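Avirulence protein AvrP123 (Melampsora lini, PDB 5VJJ) is a zinc-binding flax-rust effector recognised by the flax resistance protein P, and possibly acts in the plant nucleus. Local coordinates at residues C16-G30 and E52-H66. Sequence-based numbering, arbitrary orientation.
With ZN (zinc ion), chain C.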
# COMPACT_ATOMS: atom_id res chain seq x y z
N CYS A 16 -1.80 -10.66 -5.37
CA CYS A 16 -1.35 -9.78 -6.43
C CYS A 16 -2.54 -8.99 -6.99
O CYS A 16 -3.70 -9.32 -6.76
CB CYS A 16 -0.67 -10.59 -7.54
SG CYS A 16 -0.20 -9.64 -9.04
N LEU A 17 -2.23 -7.93 -7.73
CA LEU A 17 -3.29 -7.13 -8.34
C LEU A 17 -4.13 -7.95 -9.30
O LEU A 17 -5.30 -7.63 -9.53
CB LEU A 17 -2.70 -5.92 -9.05
CG LEU A 17 -1.99 -4.92 -8.13
CD1 LEU A 17 -1.28 -3.87 -8.97
CD2 LEU A 17 -2.97 -4.28 -7.17
N CYS A 18 -3.56 -9.01 -9.88
CA CYS A 18 -4.34 -9.93 -10.70
C CYS A 18 -5.18 -10.88 -9.85
O CYS A 18 -5.91 -11.70 -10.42
CB CYS A 18 -3.41 -10.74 -11.61
SG CYS A 18 -2.53 -12.08 -10.79
N ARG A 19 -5.08 -10.79 -8.52
CA ARG A 19 -5.84 -11.50 -7.50
C ARG A 19 -5.25 -12.87 -7.17
O ARG A 19 -5.73 -13.51 -6.23
CB ARG A 19 -7.33 -11.66 -7.86
CG ARG A 19 -8.08 -10.34 -7.89
CD ARG A 19 -9.59 -10.51 -8.03
NE ARG A 19 -10.00 -10.84 -9.40
CZ ARG A 19 -10.40 -12.04 -9.81
NH1 ARG A 19 -10.45 -13.07 -8.97
NH2 ARG A 19 -10.75 -12.22 -11.08
N ARG A 20 -4.22 -13.34 -7.88
CA ARG A 20 -3.56 -14.57 -7.48
C ARG A 20 -2.75 -14.35 -6.21
O ARG A 20 -2.38 -13.23 -5.86
CB ARG A 20 -2.64 -15.07 -8.60
CG ARG A 20 -3.37 -15.70 -9.77
CD ARG A 20 -2.43 -15.94 -10.93
NE ARG A 20 -3.10 -16.56 -12.06
CZ ARG A 20 -3.69 -15.89 -13.05
NH1 ARG A 20 -3.70 -14.57 -13.05
NH2 ARG A 20 -4.28 -16.56 -14.04
N ILE A 21 -2.46 -15.45 -5.52
CA ILE A 21 -1.64 -15.40 -4.31
C ILE A 21 -0.17 -15.46 -4.72
O ILE A 21 0.24 -16.34 -5.48
CB ILE A 21 -2.01 -16.54 -3.35
CG1 ILE A 21 -3.50 -16.50 -3.00
CG2 ILE A 21 -1.18 -16.47 -2.08
CD1 ILE A 21 -3.98 -15.19 -2.38
N ALA A 22 0.61 -14.50 -4.22
CA ALA A 22 2.01 -14.38 -4.58
C ALA A 22 2.88 -14.39 -3.33
O ALA A 22 2.45 -13.92 -2.27
CB ALA A 22 2.27 -13.10 -5.37
N PRO A 23 4.10 -14.91 -3.43
CA PRO A 23 5.02 -14.86 -2.29
C PRO A 23 5.73 -13.52 -2.21
O PRO A 23 6.32 -13.06 -3.19
CB PRO A 23 6.01 -15.99 -2.59
CG PRO A 23 6.10 -15.98 -4.09
CD PRO A 23 4.69 -15.63 -4.57
N LEU A 24 5.66 -12.89 -1.04
CA LEU A 24 6.49 -11.72 -0.79
C LEU A 24 7.96 -12.12 -0.86
O LEU A 24 8.34 -13.20 -0.41
CB LEU A 24 6.19 -11.13 0.59
CG LEU A 24 4.78 -10.59 0.82
CD1 LEU A 24 4.61 -10.30 2.30
CD2 LEU A 24 4.55 -9.34 -0.02
N THR A 25 8.78 -11.24 -1.43
CA THR A 25 10.22 -11.45 -1.46
C THR A 25 10.95 -10.70 -0.35
O THR A 25 12.10 -11.03 -0.05
CB THR A 25 10.80 -11.05 -2.82
OG1 THR A 25 10.44 -9.70 -3.12
CG2 THR A 25 10.26 -11.98 -3.90
N GLN A 26 10.30 -9.71 0.26
CA GLN A 26 10.75 -9.11 1.51
C GLN A 26 9.52 -8.69 2.29
O GLN A 26 8.43 -8.58 1.72
CB GLN A 26 11.68 -7.91 1.26
CG GLN A 26 11.10 -6.85 0.34
CD GLN A 26 12.10 -5.75 0.03
OE1 GLN A 26 12.50 -5.57 -1.12
NE2 GLN A 26 12.51 -5.00 1.05
N PRO A 27 9.65 -8.48 3.60
CA PRO A 27 8.49 -8.03 4.38
C PRO A 27 7.97 -6.70 3.87
O PRO A 27 8.72 -5.94 3.23
CB PRO A 27 9.05 -7.90 5.81
CG PRO A 27 10.31 -8.70 5.82
CD PRO A 27 10.86 -8.64 4.43
N PRO A 28 6.71 -6.38 4.11
CA PRO A 28 6.21 -5.05 3.73
C PRO A 28 6.99 -3.96 4.46
O PRO A 28 7.35 -4.10 5.63
CB PRO A 28 4.74 -5.07 4.16
CG PRO A 28 4.39 -6.51 4.29
CD PRO A 28 5.65 -7.22 4.70
N PHE A 29 7.26 -2.87 3.74
CA PHE A 29 7.99 -1.73 4.30
C PHE A 29 7.23 -0.43 4.04
O PHE A 29 6.59 -0.26 3.01
CB PHE A 29 9.40 -1.64 3.72
CG PHE A 29 9.45 -1.55 2.22
CD1 PHE A 29 9.39 -2.70 1.44
CD2 PHE A 29 9.59 -0.33 1.59
CE1 PHE A 29 9.44 -2.62 0.07
CE2 PHE A 29 9.66 -0.25 0.21
CZ PHE A 29 9.58 -1.39 -0.55
N GLY A 30 7.33 0.48 5.01
CA GLY A 30 6.62 1.74 4.90
C GLY A 30 7.15 2.61 3.78
O GLY A 30 8.33 2.56 3.42
N GLU A 52 2.26 1.14 2.99
CA GLU A 52 3.26 0.09 2.89
C GLU A 52 3.36 -0.37 1.45
O GLU A 52 2.38 -0.35 0.70
CB GLU A 52 2.92 -1.13 3.77
CG GLU A 52 3.07 -0.90 5.25
CD GLU A 52 2.84 -2.18 6.04
OE1 GLU A 52 2.14 -3.08 5.52
OE2 GLU A 52 3.36 -2.27 7.17
N GLN A 53 4.55 -0.82 1.07
CA GLN A 53 4.81 -1.35 -0.25
C GLN A 53 5.08 -2.84 -0.16
O GLN A 53 5.73 -3.32 0.78
CB GLN A 53 6.00 -0.64 -0.91
CG GLN A 53 6.26 -1.09 -2.34
CD GLN A 53 7.26 -0.19 -3.04
OE1 GLN A 53 7.58 0.89 -2.56
NE2 GLN A 53 7.77 -0.66 -4.17
N TYR A 54 4.55 -3.59 -1.13
CA TYR A 54 4.66 -5.03 -1.17
C TYR A 54 5.48 -5.43 -2.39
O TYR A 54 5.20 -5.00 -3.50
CB TYR A 54 3.28 -5.69 -1.22
CG TYR A 54 2.38 -5.28 -0.08
CD1 TYR A 54 2.54 -5.83 1.19
CD2 TYR A 54 1.37 -4.35 -0.27
CE1 TYR A 54 1.72 -5.45 2.24
CE2 TYR A 54 0.54 -3.97 0.78
CZ TYR A 54 0.72 -4.52 2.02
OH TYR A 54 -0.10 -4.14 3.06
N MET A 55 6.51 -6.24 -2.15
CA MET A 55 7.35 -6.81 -3.20
C MET A 55 7.08 -8.31 -3.25
O MET A 55 7.22 -8.99 -2.23
CB MET A 55 8.83 -6.54 -2.94
CG MET A 55 9.25 -5.09 -3.11
SD MET A 55 9.38 -4.65 -4.85
CE MET A 55 10.55 -3.30 -4.77
N TYR A 56 6.68 -8.81 -4.41
CA TYR A 56 6.38 -10.22 -4.54
C TYR A 56 6.70 -10.68 -5.96
O TYR A 56 7.01 -9.88 -6.85
CB TYR A 56 4.92 -10.50 -4.19
CG TYR A 56 3.95 -9.55 -4.84
CD1 TYR A 56 3.55 -8.40 -4.19
CD2 TYR A 56 3.45 -9.80 -6.11
CE1 TYR A 56 2.66 -7.52 -4.78
CE2 TYR A 56 2.57 -8.94 -6.70
CZ TYR A 56 2.17 -7.80 -6.04
OH TYR A 56 1.28 -6.93 -6.64
N ARG A 57 6.62 -12.00 -6.16
CA ARG A 57 6.92 -12.65 -7.43
C ARG A 57 5.69 -13.48 -7.80
O ARG A 57 5.57 -14.63 -7.37
CB ARG A 57 8.17 -13.52 -7.31
CG ARG A 57 8.59 -14.23 -8.60
CD ARG A 57 9.45 -13.33 -9.48
NE ARG A 57 10.81 -13.21 -8.97
CZ ARG A 57 11.85 -13.92 -9.40
NH1 ARG A 57 11.72 -14.81 -10.38
NH2 ARG A 57 13.05 -13.73 -8.86
N CYS A 58 4.79 -12.90 -8.58
CA CYS A 58 3.54 -13.58 -8.91
C CYS A 58 3.80 -14.72 -9.89
O CYS A 58 4.50 -14.53 -10.89
CB CYS A 58 2.54 -12.60 -9.52
SG CYS A 58 0.95 -13.36 -9.92
N PRO A 59 3.23 -15.91 -9.66
CA PRO A 59 3.42 -17.00 -10.63
C PRO A 59 2.93 -16.66 -12.02
O PRO A 59 3.43 -17.22 -13.00
CB PRO A 59 2.62 -18.16 -10.02
CG PRO A 59 1.60 -17.50 -9.16
CD PRO A 59 2.29 -16.30 -8.59
N ASN A 60 1.96 -15.75 -12.12
CA ASN A 60 1.46 -15.30 -13.41
C ASN A 60 2.23 -14.08 -13.91
O ASN A 60 2.81 -14.11 -15.00
CB ASN A 60 -0.03 -14.98 -13.30
CG ASN A 60 -0.63 -14.52 -14.61
OD1 ASN A 60 -0.85 -15.31 -15.52
ND2 ASN A 60 -0.92 -13.22 -14.70
N CYS A 61 2.26 -13.01 -13.11
CA CYS A 61 2.81 -11.73 -13.54
C CYS A 61 4.31 -11.62 -13.35
O CYS A 61 4.90 -10.66 -13.86
CB CYS A 61 2.13 -10.60 -12.76
SG CYS A 61 0.36 -10.75 -12.60
N GLY A 62 4.95 -12.55 -12.64
CA GLY A 62 6.34 -12.40 -12.31
C GLY A 62 6.55 -11.25 -11.34
O GLY A 62 5.61 -10.79 -10.68
N PRO A 63 7.79 -10.76 -11.23
CA PRO A 63 8.09 -9.69 -10.27
C PRO A 63 7.12 -8.52 -10.36
O PRO A 63 6.96 -7.92 -11.43
CB PRO A 63 9.51 -9.26 -10.66
CG PRO A 63 10.11 -10.46 -11.32
CD PRO A 63 8.98 -11.17 -12.01
N ARG A 64 6.47 -8.17 -9.24
CA ARG A 64 5.50 -7.08 -9.24
C ARG A 64 5.42 -6.47 -7.85
O ARG A 64 5.87 -7.06 -6.87
CB ARG A 64 4.11 -7.57 -9.70
CG ARG A 64 3.14 -6.44 -10.02
CD ARG A 64 1.86 -6.96 -10.65
NE ARG A 64 1.00 -5.87 -11.11
CZ ARG A 64 -0.15 -6.04 -11.77
NH1 ARG A 64 -0.58 -7.26 -12.05
NH2 ARG A 64 -0.86 -4.99 -12.14
N SER A 65 4.84 -5.28 -7.78
CA SER A 65 4.77 -4.52 -6.54
C SER A 65 3.56 -3.59 -6.58
O SER A 65 3.10 -3.20 -7.65
CB SER A 65 6.05 -3.72 -6.31
OG SER A 65 6.02 -3.00 -5.09
N HIS A 66 3.05 -3.25 -5.39
CA HIS A 66 2.00 -2.24 -5.26
C HIS A 66 2.00 -1.75 -3.82
O HIS A 66 2.51 -2.41 -2.91
CB HIS A 66 0.62 -2.78 -5.65
CG HIS A 66 -0.04 -3.63 -4.61
ND1 HIS A 66 -0.16 -5.00 -4.74
CD2 HIS A 66 -0.63 -3.31 -3.44
CE1 HIS A 66 -0.79 -5.49 -3.69
NE2 HIS A 66 -1.08 -4.48 -2.88
ZN ZN C . -0.29 -11.47 -10.55
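C16 and C18 of 16-30 and C58 and C61 of 52-66 bind a zinc ion, a Cys4 zinc-finger site whose second half is a CxxC motif. C16 SG is 2.4 Å from the zinc ion, and C18 SG, C58 SG and C61 SG are each 2.3 Å from it. N-H groups also point at the sulfurs: C61 N gives a nearly straight bond (179°) to C58 SG, and C18 N one to C16 SG.

Backbone bonds tie 21-30 to strand 52-58. R57 N donates to P23 O (3.2 Å) and T25 N to M55 O (2.9 Å). Farther along, F29 and Q53 form an antiparallel hydrogen-bonded pair, with Q53 N to F29 O at 2.9 Å. This adds 29-30 to the sheet edge.

Side chains pack along the same strands. A22 CB meets Y56 CD2 at 3.6 Å. P28 CG reaches the edge of the Y54 ring, and Q53 CB lies over one face of the F29 ring. Nearer the zinc, L17 meets two flat groups: CD2 makes a CH-pi contact over the H66 ring, while CD1 lies over the R64 guanidinium.

N60 holds CG anti to its own backbone nitrogen (chi1 -179°), which lays the amide over the R20 guanidinium, planes 13° apart. R20 NH1 donates to C18 SG, which lies in the guanidinium plane, and N60 ND2 donates to C61 SG at 3.5 Å.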